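Alpha-fucosidase GH29 (Fusarium graminearum, PDB 4PSR) hydrolyses alpha-L-fucosidic bonds as a GH29 glycoside hydrolase and probably removes alpha-1,6-linked fucose from the reducing-end N-acetylglucosamine of glycoprotein glycans. Local coordinates at residues Val440-Leu445 / Trp464-Asp469; Val429-Leu434 / Leu471-Pro476; Ser135-Trp140 / Phe208-Glu213; Lys148-Lys153 / Leu215-Pro220. All coordinates share one frame; numbering follows the deposited sequence. Where two conformers were deposited one is given.

Interaction 1: Val440-Leu445 / Trp464-Asp469; sequences VDLESL and WEQSKD
Leu445 and Trp464 meet tip to tip where a type I beta turn, Leu442 to Leu445, lies against edge strand 464-466 in the beta domain that the family names C-terminal. This is the tight end. Leu445 CD2 stands over one face of the indole in a CH-pi contact, 3.9 Å from the centroid of the Trp464 six-membered ring. It is offset toward the rim, with CZ2 its nearest ring atom. Trp464 was modelled in two conformers; the packing described is that of one. Leu442 CD1 approaches the same ring obliquely and lies 3.9 Å from Trp464 CZ3. Phe491 of strand 485-491 packs on both leucines and Leu489 on Leu445.

The other end is polar and looser. Gln466 has CG anti to the backbone N (chi1 -172°) and an extended chain beyond it. Its NE2 donates to Val440 O at 2.9 Å, nearly in the amide plane and almost straight, and gives a second bond to Leu434 O. Leu442 CG packs 3.7 Å from Gln466 NE2. A water bridges the two segments: it accepts from Leu442 N at 3.0 Å and donates to Gln466 OE1 at 2.7 Å.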
loop_
_atom_site.group_PDB
_atom_site.type_symbol
_atom_site.label_atom_id
_atom_site.label_comp_id
_atom_site.label_asym_id
_atom_site.label_seq_id
_atom_site.Cartn_x
_atom_site.Cartn_y
_atom_site.Cartn_z
ATOM N N VAL A 440 28.066 -17.368 -3.686
ATOM C CA VAL A 440 28.336 -16.246 -2.806
ATOM C C VAL A 440 29.631 -16.464 -2.009
ATOM O O VAL A 440 29.810 -17.504 -1.379
ATOM C CB VAL A 440 27.115 -16.052 -1.863
ATOM C CG1 VAL A 440 27.479 -15.364 -0.571
ATOM C CG2 VAL A 440 26.016 -15.268 -2.593
ATOM N N ASP A 441 30.529 -15.480 -2.055
ATOM C CA ASP A 441 31.767 -15.511 -1.271
ATOM C C ASP A 441 31.528 -14.740 0.010
ATOM O O ASP A 441 31.227 -13.551 -0.024
ATOM C CB ASP A 441 32.924 -14.886 -2.056
ATOM C CG ASP A 441 34.294 -15.164 -1.429
ATOM O OD1 ASP A 441 34.418 -15.190 -0.178
ATOM O OD2 ASP A 441 35.255 -15.349 -2.205
ATOM N N LEU A 442 31.650 -15.423 1.143
ATOM C CA LEU A 442 31.403 -14.808 2.437
ATOM C C LEU A 442 32.658 -14.294 3.159
ATOM O O LEU A 442 32.611 -13.992 4.351
ATOM C CB LEU A 442 30.631 -15.764 3.352
ATOM C CG LEU A 442 29.179 -16.071 2.950
ATOM C CD1 LEU A 442 28.584 -17.031 3.971
ATOM C CD2 LEU A 442 28.316 -14.806 2.873
ATOM N N GLU A 443 33.755 -14.151 2.414
ATOM C CA GLU A 443 34.991 -13.620 2.995
ATOM C C GLU A 443 34.727 -12.263 3.637
ATOM O O GLU A 443 35.301 -11.925 4.655
ATOM C CB GLU A 443 36.094 -13.483 1.936
ATOM C CG GLU A 443 35.803 -12.439 0.862
ATOM C CD GLU A 443 36.869 -12.384 -0.218
ATOM O OE1 GLU A 443 37.991 -12.886 0.016
ATOM O OE2 GLU A 443 36.580 -11.837 -1.304
ATOM N N SER A 444 33.811 -11.499 3.040
ATOM C CA SER A 444 33.542 -10.145 3.505
ATOM C C SER A 444 32.484 -10.059 4.606
ATOM O O SER A 444 32.171 -8.963 5.066
ATOM C CB SER A 444 33.102 -9.258 2.344
ATOM O OG SER A 444 31.798 -9.602 1.918
ATOM N N LEU A 445 31.939 -11.199 5.028
ATOM C CA LEU A 445 30.993 -11.189 6.143
ATOM C C LEU A 445 31.662 -10.960 7.507
ATOM O O LEU A 445 32.251 -11.872 8.081
ATOM C CB LEU A 445 30.147 -12.469 6.161
ATOM C CG LEU A 445 29.098 -12.543 7.280
ATOM C CD1 LEU A 445 28.104 -11.393 7.201
ATOM C CD2 LEU A 445 28.383 -13.873 7.209
ATOM N N TRP A 464 28.404 -20.025 12.535
ATOM C CA TRP A 464 27.765 -20.152 11.223
ATOM C C TRP A 464 28.701 -20.835 10.219
ATOM O O TRP A 464 29.920 -20.662 10.281
ATOM C CB TRP A 464 27.279 -18.791 10.686
ATOM C CG TRP A 464 28.333 -17.712 10.542
ATOM C CD1 TRP A 464 28.600 -16.705 11.426
ATOM C CD2 TRP A 464 29.230 -17.518 9.435
ATOM N NE1 TRP A 464 29.612 -15.908 10.947
ATOM C CE2 TRP A 464 30.012 -16.381 9.725
ATOM C CE3 TRP A 464 29.448 -18.194 8.227
ATOM C CZ2 TRP A 464 30.999 -15.912 8.860
ATOM C CZ3 TRP A 464 30.425 -17.722 7.368
ATOM C CH2 TRP A 464 31.187 -16.590 7.691
ATOM N N GLU A 465 28.128 -21.642 9.326
ATOM C CA GLU A 465 28.882 -22.350 8.306
ATOM C C GLU A 465 28.114 -22.188 7.021
ATOM O O GLU A 465 26.894 -22.080 7.059
ATOM C CB GLU A 465 28.967 -23.859 8.587
ATOM C CG GLU A 465 29.762 -24.288 9.792
ATOM C CD GLU A 465 31.254 -24.054 9.649
ATOM O OE1 GLU A 465 31.788 -24.016 8.505
ATOM O OE2 GLU A 465 31.892 -23.907 10.708
ATOM N N GLN A 466 28.823 -22.213 5.898
ATOM C CA GLN A 466 28.227 -22.113 4.572
ATOM C C GLN A 466 28.245 -23.471 3.884
ATOM O O GLN A 466 29.294 -23.938 3.448
ATOM C CB GLN A 466 28.990 -21.089 3.720
ATOM C CG GLN A 466 28.325 -20.775 2.400
ATOM C CD GLN A 466 29.176 -19.932 1.484
ATOM O OE1 GLN A 466 30.394 -20.119 1.388
ATOM N NE2 GLN A 466 28.533 -19.000 0.785
ATOM N N SER A 467 27.081 -24.102 3.787
ATOM C CA SER A 467 26.925 -25.319 3.005
ATOM C C SER A 467 26.576 -24.962 1.567
ATOM O O SER A 467 26.381 -23.774 1.255
ATOM C CB SER A 467 25.831 -26.204 3.625
ATOM O OG SER A 467 24.540 -25.579 3.585
ATOM N N LYS A 468 26.516 -25.962 0.688
ATOM C CA LYS A 468 25.989 -25.779 -0.657
ATOM C C LYS A 468 24.618 -25.151 -0.615
ATOM O O LYS A 468 24.327 -24.229 -1.374
ATOM C CB LYS A 468 25.885 -27.116 -1.381
ATOM C CG LYS A 468 27.210 -27.714 -1.729
ATOM C CD LYS A 468 27.026 -29.116 -2.281
ATOM C CE LYS A 468 26.385 -29.110 -3.655
ATOM N NZ LYS A 468 26.229 -30.497 -4.173
ATOM N N ASP A 469 23.776 -25.655 0.276
ATOM C CA ASP A 469 22.375 -25.262 0.300
ATOM C C ASP A 469 22.155 -23.878 0.914
ATOM O O ASP A 469 21.223 -23.182 0.513
ATOM C CB ASP A 469 21.547 -26.293 1.069
ATOM C CG ASP A 469 21.416 -27.626 0.336
ATOM O OD1 ASP A 469 21.605 -27.671 -0.898
ATOM O OD2 ASP A 469 21.105 -28.633 1.006
HETATM O O HOH W 1 32.358 -18.296 1.105
#

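Interaction 2: Val429-Leu434 / Leu471-Pro476; sequences VSVKNL and LDITLP
Val429-Val431 and Leu471-Ile473 pair as antiparallel strands in a three-stranded sheet of the same beta domain, with 471-474 in the middle. Val429 faces Ile473 and Val431 faces Leu471 in hydrogen-bonded pairs. Ser430 and Asp472 form the non-hydrogen-bonded pair between them. Val431 N donates to Leu471 O at 2.8 Å. Val431 O takes two donors from opposite faces of its plane: Leu471 N, and Leu434 N just after the short 3-10 segment 432-433.

One face is apolar. Val429 CG2 lies 4.0 Å from Leu475 CD1. Leu434 and Leu471 lie side by side and point the same way, their CB atoms 3.8 Å apart. Val431 CG2 lies 4.2 Å from Ile473 CD1. Leu487 and Leu489 of strand 485-491, with Ile405 and Phe407 of strand 405-409, pack on these side chains, which join the small sheet to the larger one.

The other face carries Ser430 and Asp472. Ser430 OG donates to Asp472 OD1 at a short 2.5 Å, on the anti side and 16° out of the carboxylate plane. Asp472 OD2 is bonded to Ser467 OG, which also bonds Ala470 O. Bonds at both oxygens should limit the rotation of the carboxylate and are consistent with an ionised Asp472.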
loop_
_atom_site.group_PDB
_atom_site.type_symbol
_atom_site.label_atom_id
_atom_site.label_comp_id
_atom_site.label_asym_id
_atom_site.label_seq_id
_atom_site.Cartn_x
_atom_site.Cartn_y
_atom_site.Cartn_z
ATOM N N VAL A 429 18.865 -20.855 11.501
ATOM C CA VAL A 429 18.330 -20.128 10.354
ATOM C C VAL A 429 19.242 -20.436 9.165
ATOM O O VAL A 429 20.440 -20.160 9.223
ATOM C CB VAL A 429 18.282 -18.615 10.616
ATOM C CG1 VAL A 429 17.746 -17.900 9.386
ATOM C CG2 VAL A 429 17.411 -18.276 11.828
ATOM N N SER A 430 18.687 -21.020 8.103
ATOM C CA SER A 430 19.450 -21.345 6.897
ATOM C C SER A 430 19.037 -20.420 5.761
ATOM O O SER A 430 17.883 -20.455 5.321
ATOM C CB SER A 430 19.244 -22.798 6.484
ATOM O OG SER A 430 19.782 -23.650 7.488
ATOM N N VAL A 431 19.971 -19.584 5.313
ATOM C CA VAL A 431 19.720 -18.606 4.255
ATOM C C VAL A 431 20.202 -19.185 2.933
ATOM O O VAL A 431 21.402 -19.147 2.629
ATOM C CB VAL A 431 20.410 -17.252 4.565
ATOM C CG1 VAL A 431 20.000 -16.196 3.555
ATOM C CG2 VAL A 431 20.097 -16.801 6.003
ATOM N N LYS A 432 19.284 -19.714 2.132
ATOM C CA LYS A 432 19.677 -20.378 0.898
ATOM C C LYS A 432 20.435 -19.477 -0.059
ATOM O O LYS A 432 21.355 -19.918 -0.757
ATOM C CB LYS A 432 18.469 -20.968 0.192
ATOM C CG LYS A 432 17.808 -22.082 0.981
ATOM C CD LYS A 432 16.580 -22.631 0.230
ATOM C CE LYS A 432 16.065 -23.927 0.842
ATOM N NZ LYS A 432 17.061 -25.032 0.726
ATOM N N ASN A 433 20.035 -18.209 -0.130
ATOM C CA ASN A 433 20.646 -17.301 -1.076
ATOM C C ASN A 433 22.015 -16.777 -0.683
ATOM O O ASN A 433 22.578 -15.960 -1.395
ATOM C CB ASN A 433 19.673 -16.161 -1.447
ATOM C CG ASN A 433 18.581 -16.638 -2.365
ATOM O OD1 ASN A 433 18.821 -16.923 -3.533
ATOM N ND2 ASN A 433 17.386 -16.782 -1.829
ATOM N N LEU A 434 22.555 -17.272 0.434
ATOM C CA LEU A 434 23.932 -16.980 0.813
ATOM C C LEU A 434 24.758 -18.266 0.943
ATOM O O LEU A 434 25.864 -18.224 1.496
ATOM C CB LEU A 434 23.976 -16.162 2.105
ATOM C CG LEU A 434 23.384 -14.734 2.021
ATOM C CD1 LEU A 434 23.359 -14.130 3.409
ATOM C CD2 LEU A 434 24.162 -13.859 1.047
ATOM N N LEU A 471 23.738 -20.486 3.901
ATOM C CA LEU A 471 24.420 -20.012 5.098
ATOM C C LEU A 471 23.614 -20.471 6.307
ATOM O O LEU A 471 22.483 -20.019 6.533
ATOM C CB LEU A 471 24.576 -18.490 5.107
ATOM C CG LEU A 471 25.032 -17.793 6.389
ATOM C CD1 LEU A 471 26.378 -18.347 6.882
ATOM C CD2 LEU A 471 25.142 -16.272 6.227
ATOM N N ASP A 472 24.206 -21.374 7.087
ATOM C CA ASP A 472 23.550 -21.987 8.226
ATOM C C ASP A 472 23.986 -21.303 9.512
ATOM O O ASP A 472 25.123 -21.465 9.954
ATOM C CB ASP A 472 23.883 -23.486 8.254
ATOM C CG ASP A 472 23.367 -24.215 7.035
ATOM O OD1 ASP A 472 22.168 -24.062 6.713
ATOM O OD2 ASP A 472 24.151 -24.935 6.380
ATOM N N ILE A 473 23.074 -20.542 10.110
ATOM C CA ILE A 473 23.347 -19.693 11.258
ATOM C C ILE A 473 22.765 -20.309 12.537
ATOM O O ILE A 473 21.566 -20.574 12.622
ATOM C CB ILE A 473 22.721 -18.298 11.053
ATOM C CG1 ILE A 473 23.260 -17.662 9.763
ATOM C CG2 ILE A 473 22.979 -17.408 12.252
ATOM C CD1 ILE A 473 22.566 -16.326 9.355
ATOM N N THR A 474 23.615 -20.509 13.541
ATOM C CA THR A 474 23.173 -20.997 14.848
ATOM C C THR A 474 22.836 -19.837 15.765
ATOM O O THR A 474 23.669 -18.979 16.041
ATOM C CB THR A 474 24.269 -21.846 15.493
ATOM O OG1 THR A 474 24.493 -22.994 14.671
ATOM C CG2 THR A 474 23.859 -22.303 16.884
ATOM N N LEU A 475 21.601 -19.800 16.246
ATOM C CA LEU A 475 21.144 -18.652 17.014
ATOM C C LEU A 475 21.668 -18.666 18.447
ATOM O O LEU A 475 21.858 -19.741 19.020
ATOM C CB LEU A 475 19.614 -18.614 17.031
ATOM C CG LEU A 475 18.952 -18.387 15.663
ATOM C CD1 LEU A 475 17.452 -18.578 15.795
ATOM C CD2 LEU A 475 19.268 -16.993 15.145
ATOM N N PRO A 476 21.868 -17.469 19.031
ATOM C CA PRO A 476 22.142 -17.356 20.469
ATOM C C PRO A 476 20.859 -17.573 21.252
ATOM O O PRO A 476 19.824 -17.970 20.687
ATOM C CB PRO A 476 22.654 -15.914 20.618
ATOM C CG PRO A 476 21.934 -15.152 19.514
ATOM C CD PRO A 476 21.844 -16.149 18.371
#

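Interaction 3: Ser135-Trp140 / Phe208-Glu213; sequences SKVNEW and FDKHRE
The flat carboxylate of Glu213 is met on its syn lone pairs by Ser135 and Val137 and from above its plane by Lys136. It joins the loop after strand 119-125 of the TIM barrel to outer helix 200-218. Ser135 OG donates to the syn lone pair of Glu213 OE1 at 2.6 Å. Glu213 OE2 accepts from Val137 N on its syn lone pair, at 3.1 Å. Lys136 N reaches the same OE2 at 2.8 Å, 43° out of the plane. A second flat group, the Trp140 indole, has Asn138 OD1 at its edge, in plane, and packs on helices 76-80 and 189-195. On the helix, Phe208 CE2 lies over the centre of one face of the Arg212 guanidinium, in one of two conformers modelled for Arg212.

Glu213 holds CG anti to the backbone N (chi1 -172°), and the extended chain beyond it carries the carboxylate to the loop. Trp133 NE1 also bonds OE1, so each oxygen has two donors. This grip fixes the rotation of the group and probably stabilises its charge.

The loop is shaped from within. Ser135 OG also accepts from Asn138 N, an ST motif. Asn138 OD1 accepts from Trp140 N, an Asx turn.

Val137 packs against the carboxylate. It meets Glu213 tip to tip, with CG2 3.6 Å from OE1. Asn138 ND2 bonds Ser131 OG and Gly129 O, while Lys210 NZ pairs with Glu125 in a salt bridge. The two side chains cross, with Lys210 CE 3.8 Å from Asn138 ND2. Val137 CG1 rests 4.0 Å from Asp209 CB.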
loop_
_atom_site.group_PDB
_atom_site.type_symbol
_atom_site.label_atom_id
_atom_site.label_comp_id
_atom_site.label_asym_id
_atom_site.label_seq_id
_atom_site.Cartn_x
_atom_site.Cartn_y
_atom_site.Cartn_z
ATOM N N SER A 135 -17.003 21.681 2.881
ATOM C CA SER A 135 -16.952 21.828 1.426
ATOM C C SER A 135 -17.964 22.843 0.909
ATOM O O SER A 135 -19.153 22.790 1.270
ATOM C CB SER A 135 -17.212 20.471 0.773
ATOM O OG SER A 135 -17.291 20.573 -0.631
ATOM N N LYS A 136 -17.485 23.780 0.100
ATOM C CA LYS A 136 -18.360 24.702 -0.636
ATOM C C LYS A 136 -18.888 24.028 -1.895
ATOM O O LYS A 136 -20.027 24.254 -2.287
ATOM C CB LYS A 136 -17.637 26.007 -0.973
ATOM C CG LYS A 136 -17.192 26.758 0.286
ATOM C CD LYS A 136 -16.334 27.981 0.000
ATOM C CE LYS A 136 -15.715 28.522 1.291
ATOM N NZ LYS A 136 -14.886 27.504 2.006
ATOM N N VAL A 137 -18.076 23.179 -2.527
ATOM C CA VAL A 137 -18.523 22.579 -3.786
ATOM C C VAL A 137 -19.487 21.418 -3.583
ATOM O O VAL A 137 -20.221 21.056 -4.515
ATOM C CB VAL A 137 -17.348 22.125 -4.715
ATOM C CG1 VAL A 137 -16.420 23.304 -5.042
ATOM C CG2 VAL A 137 -16.563 20.994 -4.137
ATOM N N ASN A 138 -19.520 20.846 -2.374
ATOM C CA ASN A 138 -20.436 19.747 -2.073
ATOM C C ASN A 138 -21.100 19.969 -0.718
ATOM O O ASN A 138 -20.466 19.816 0.326
ATOM C CB ASN A 138 -19.707 18.396 -2.097
ATOM C CG ASN A 138 -20.629 17.247 -1.789
ATOM O OD1 ASN A 138 -21.862 17.385 -1.880
ATOM N ND2 ASN A 138 -20.065 16.108 -1.441
ATOM N N GLU A 139 -22.384 20.314 -0.739
ATOM C CA GLU A 139 -23.166 20.533 0.480
ATOM C C GLU A 139 -23.359 19.275 1.325
ATOM O O GLU A 139 -23.713 19.360 2.527
ATOM C CB GLU A 139 -24.542 21.125 0.166
ATOM C CG GLU A 139 -25.476 20.247 -0.714
ATOM C CD GLU A 139 -25.301 20.428 -2.204
ATOM O OE1 GLU A 139 -24.251 20.906 -2.679
ATOM O OE2 GLU A 139 -26.278 20.076 -2.916
ATOM N N TRP A 140 -23.121 18.110 0.723
ATOM C CA TRP A 140 -23.245 16.851 1.425
ATOM C C TRP A 140 -21.985 16.630 2.239
ATOM O O TRP A 140 -21.034 15.978 1.790
ATOM C CB TRP A 140 -23.516 15.707 0.431
ATOM C CG TRP A 140 -24.851 15.889 -0.262
ATOM C CD1 TRP A 140 -25.064 16.475 -1.482
ATOM C CD2 TRP A 140 -26.138 15.509 0.238
ATOM N NE1 TRP A 140 -26.409 16.478 -1.764
ATOM C CE2 TRP A 140 -27.087 15.900 -0.733
ATOM C CE3 TRP A 140 -26.572 14.873 1.399
ATOM C CZ2 TRP A 140 -28.447 15.664 -0.576
ATOM C CZ3 TRP A 140 -27.909 14.627 1.550
ATOM C CH2 TRP A 140 -28.840 15.030 0.558
ATOM N N PHE A 208 -12.702 16.935 -9.935
ATOM C CA PHE A 208 -11.563 17.824 -9.802
ATOM C C PHE A 208 -11.753 18.854 -8.686
ATOM O O PHE A 208 -10.855 19.046 -7.848
ATOM C CB PHE A 208 -11.250 18.560 -11.116
ATOM C CG PHE A 208 -10.241 19.650 -10.949
ATOM C CD1 PHE A 208 -8.889 19.374 -11.011
ATOM C CD2 PHE A 208 -10.627 20.947 -10.689
ATOM C CE1 PHE A 208 -7.942 20.377 -10.823
ATOM C CE2 PHE A 208 -9.685 21.933 -10.503
ATOM C CZ PHE A 208 -8.339 21.640 -10.572
ATOM N N ASP A 209 -12.926 19.483 -8.644
ATOM C CA ASP A 209 -13.164 20.548 -7.665
ATOM C C ASP A 209 -13.080 19.994 -6.235
ATOM O O ASP A 209 -12.604 20.667 -5.324
ATOM C CB ASP A 209 -14.524 21.210 -7.869
ATOM C CG ASP A 209 -14.585 22.081 -9.121
ATOM O OD1 ASP A 209 -13.529 22.434 -9.663
ATOM O OD2 ASP A 209 -15.714 22.434 -9.512
ATOM N N LYS A 210 -13.558 18.767 -6.023
ATOM C CA LYS A 210 -13.449 18.121 -4.715
ATOM C C LYS A 210 -11.979 17.936 -4.323
ATOM O O LYS A 210 -11.554 18.270 -3.189
ATOM C CB LYS A 210 -14.192 16.788 -4.714
ATOM C CG LYS A 210 -15.696 16.913 -4.594
ATOM C CD LYS A 210 -16.392 15.585 -4.897
ATOM C CE LYS A 210 -17.864 15.614 -4.525
ATOM N NZ LYS A 210 -18.442 14.255 -4.713
ATOM N N HIS A 211 -11.176 17.366 -5.225
ATOM C CA HIS A 211 -9.744 17.240 -4.964
ATOM C C HIS A 211 -9.077 18.577 -4.659
ATOM O O HIS A 211 -8.327 18.694 -3.696
ATOM C CB HIS A 211 -9.005 16.671 -6.169
ATOM C CG HIS A 211 -8.892 15.188 -6.219
ATOM N ND1 HIS A 211 -8.565 14.432 -5.112
ATOM C CD2 HIS A 211 -8.979 14.326 -7.260
ATOM C CE1 HIS A 211 -8.447 13.168 -5.475
ATOM N NE2 HIS A 211 -8.691 13.074 -6.776
ATOM N N ARG A 212 -9.344 19.575 -5.487
ATOM C CA ARG A 212 -8.720 20.886 -5.352
ATOM C C ARG A 212 -9.037 21.534 -4.001
ATOM O O ARG A 212 -8.151 22.057 -3.316
ATOM C CB ARG A 212 -9.174 21.801 -6.494
ATOM C CG ARG A 212 -8.852 23.271 -6.256
ATOM C CD ARG A 212 -8.911 24.103 -7.523
ATOM N NE ARG A 212 -10.240 24.049 -8.108
ATOM C CZ ARG A 212 -10.645 24.776 -9.139
ATOM N NH1 ARG A 212 -11.881 24.633 -9.588
ATOM N NH2 ARG A 212 -9.819 25.630 -9.725
ATOM N N GLU A 213 -10.306 21.495 -3.628
ATOM C CA GLU A 213 -10.782 22.120 -2.392
ATOM C C GLU A 213 -10.173 21.381 -1.206
ATOM O O GLU A 213 -9.646 21.992 -0.264
ATOM C CB GLU A 213 -12.302 22.077 -2.329
ATOM C CG GLU A 213 -12.926 22.865 -1.174
ATOM C CD GLU A 213 -14.420 22.716 -1.203
ATOM O OE1 GLU A 213 -14.873 21.560 -1.044
ATOM O OE2 GLU A 213 -15.156 23.699 -1.510
#

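Interaction 4: Lys148-Lys153 / Leu215-Pro220; sequences KLDLVK and LDHVQP
Asp150 serves two partners with one carboxylate: His217 across the contact and the start of its own helix. His217 NE2 donates to Asp150 OD2 at 2.7 Å, on the syn lone pair. The carboxylate and the imidazole meet tip to tip and lie nearly coplanar, their planes 7° apart. The geometry is consistent with a hydrogen on NE2. The other oxygen, Asp150 OD1, accepts from Lys153 N at 3.0 Å from well above the carboxylate plane, the N-cap bond of helix 151-161. OD2 has a further, weak bond from Asp134 N.

Lys153 was modelled in two conformers; in the one described its chain bends at chi2 (69°), which places CD over one face of the His217 ring, 4.2 Å from the centroid. This is a CH-pi contact. NZ then reaches His217 O at 3.0 Å, nearly in line with the carbonyl. That carbonyl belongs to the last turn of helix 200-218. Gln219, the first residue after the helix, has positive phi.

Val152 CG1 and Val218 CG1 touch at 4.1 Å. Both valines also pack on Ile168 of strand 165-170. The start of helix 151-161 thus meets the end of helix 200-218 on the outside of strand 165-170, in the barrel wall.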
loop_
_atom_site.group_PDB
_atom_site.type_symbol
_atom_site.label_atom_id
_atom_site.label_comp_id
_atom_site.label_asym_id
_atom_site.label_seq_id
_atom_site.Cartn_x
_atom_site.Cartn_y
_atom_site.Cartn_z
ATOM N N LYS A 148 -21.889 18.396 12.595
ATOM C CA LYS A 148 -21.486 19.816 12.513
ATOM C C LYS A 148 -19.998 19.962 12.842
ATOM O O LYS A 148 -19.592 20.893 13.559
ATOM C CB LYS A 148 -22.343 20.702 13.430
ATOM C CG LYS A 148 -23.835 20.404 13.364
ATOM C CD LYS A 148 -24.412 20.757 12.025
ATOM C CE LYS A 148 -24.509 22.279 11.886
ATOM N NZ LYS A 148 -24.957 22.759 10.549
ATOM N N LEU A 149 -19.195 19.016 12.337
ATOM C CA LEU A 149 -17.741 18.974 12.513
ATOM C C LEU A 149 -17.066 18.777 11.177
ATOM O O LEU A 149 -17.535 17.982 10.329
ATOM C CB LEU A 149 -17.311 17.810 13.411
ATOM C CG LEU A 149 -17.784 17.900 14.860
ATOM C CD1 LEU A 149 -17.503 16.605 15.564
ATOM C CD2 LEU A 149 -17.111 19.082 15.554
ATOM N N ASP A 150 -15.975 19.500 10.973
ATOM C CA ASP A 150 -15.110 19.288 9.819
ATOM C C ASP A 150 -14.179 18.128 10.184
ATOM O O ASP A 150 -13.092 18.329 10.764
ATOM C CB ASP A 150 -14.350 20.568 9.477
ATOM C CG ASP A 150 -13.487 20.440 8.221
ATOM O OD1 ASP A 150 -13.145 19.311 7.860
ATOM O OD2 ASP A 150 -13.141 21.492 7.648
ATOM N N LEU A 151 -14.638 16.899 9.936
ATOM C CA LEU A 151 -13.923 15.705 10.376
ATOM C C LEU A 151 -12.547 15.624 9.767
ATOM O O LEU A 151 -11.579 15.319 10.470
ATOM C CB LEU A 151 -14.737 14.435 10.092
ATOM C CG LEU A 151 -16.094 14.404 10.791
ATOM C CD1 LEU A 151 -16.887 13.195 10.280
ATOM C CD2 LEU A 151 -15.946 14.366 12.300
ATOM N N VAL A 152 -12.447 15.907 8.473
ATOM C CA VAL A 152 -11.153 15.817 7.797
ATOM C C VAL A 152 -10.130 16.814 8.386
ATOM O O VAL A 152 -8.988 16.448 8.593
ATOM C CB VAL A 152 -11.352 15.901 6.278
ATOM C CG1 VAL A 152 -10.065 16.166 5.565
ATOM C CG2 VAL A 152 -11.990 14.576 5.770
ATOM N N LYS A 153 -10.550 18.044 8.656
ATOM C CA LYS A 153 -9.630 19.027 9.231
ATOM C C LYS A 153 -9.211 18.637 10.653
ATOM O O LYS A 153 -8.038 18.769 10.996
ATOM C CB LYS A 153 -10.220 20.434 9.176
ATOM C CG LYS A 153 -9.236 21.560 9.483
ATOM C CD LYS A 153 -8.155 21.766 8.415
ATOM C CE LYS A 153 -7.431 23.080 8.671
ATOM N NZ LYS A 153 -6.204 23.284 7.877
ATOM N N LEU A 215 -7.454 19.545 -1.095
ATOM C CA LEU A 215 -5.999 19.554 -0.956
ATOM C C LEU A 215 -5.478 20.944 -0.558
ATOM O O LEU A 215 -4.473 21.041 0.156
ATOM C CB LEU A 215 -5.315 18.973 -2.194
ATOM C CG LEU A 215 -5.244 19.779 -3.499
ATOM C CD1 LEU A 215 -4.060 20.756 -3.479
ATOM C CD2 LEU A 215 -5.161 18.864 -4.721
ATOM N N ASP A 216 -6.174 21.998 -0.975
ATOM C CA ASP A 216 -5.848 23.332 -0.494
ATOM C C ASP A 216 -6.219 23.490 0.987
ATOM O O ASP A 216 -5.579 24.256 1.715
ATOM C CB ASP A 216 -6.549 24.414 -1.332
ATOM C CG ASP A 216 -5.923 24.631 -2.717
ATOM O OD1 ASP A 216 -4.714 24.364 -2.921
ATOM O OD2 ASP A 216 -6.660 25.129 -3.585
ATOM N N HIS A 217 -7.218 22.738 1.442
ATOM C CA HIS A 217 -7.725 22.827 2.823
ATOM C C HIS A 217 -6.804 22.161 3.837
ATOM O O HIS A 217 -6.620 22.675 4.935
ATOM C CB HIS A 217 -9.111 22.158 2.859
ATOM C CG HIS A 217 -9.897 22.360 4.119
ATOM N ND1 HIS A 217 -10.206 23.606 4.625
ATOM C CD2 HIS A 217 -10.559 21.465 4.891
ATOM C CE1 HIS A 217 -10.981 23.463 5.688
ATOM N NE2 HIS A 217 -11.206 22.173 5.874
ATOM N N VAL A 218 -6.210 21.028 3.485
ATOM C CA VAL A 218 -5.399 20.265 4.440
ATOM C C VAL A 218 -3.972 19.951 3.993
ATOM O O VAL A 218 -3.194 19.391 4.766
ATOM C CB VAL A 218 -6.107 18.963 4.950
ATOM C CG1 VAL A 218 -7.422 19.306 5.575
ATOM C CG2 VAL A 218 -6.259 17.903 3.835
ATOM N N GLN A 219 -3.595 20.352 2.787
ATOM C CA GLN A 219 -2.231 20.155 2.294
ATOM C C GLN A 219 -1.671 18.727 2.496
ATOM O O GLN A 219 -0.607 18.529 3.114
ATOM C CB GLN A 219 -1.264 21.212 2.861
ATOM C CG GLN A 219 -1.722 22.651 2.582
ATOM C CD GLN A 219 -0.703 23.711 3.016
ATOM O OE1 GLN A 219 0.363 23.392 3.558
ATOM N NE2 GLN A 219 -1.051 24.989 2.805
ATOM N N PRO A 220 -2.365 17.731 1.944
ATOM C CA PRO A 220 -1.921 16.339 2.145
ATOM C C PRO A 220 -0.565 16.017 1.525
ATOM O O PRO A 220 -0.234 16.523 0.441
ATOM C CB PRO A 220 -3.010 15.524 1.443
ATOM C CG PRO A 220 -3.533 16.457 0.381
ATOM C CD PRO A 220 -3.464 17.827 0.965
#

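The four contacts fall into two pairs in two domains. Along the chain, interactions 3 and 4 come first and alternate in sequence. Both use helix 200-218 of the catalytic TIM barrel. Their centres are 11 Å apart, so this one helix is tied first to the loop at 135-140 and then to the start of helix 151-161. Interactions 1 and 2 follow in the beta domain. Their centres are 9 Å apart, they share the three-stranded sheet, and they touch, with 440-445 and 464-469 lying between the two strands of interaction 2 in sequence. The pairs lie on opposite sides of the chain's centre. The centres of interactions 2 and 4 are 50 Å apart, and neither pair touches the other.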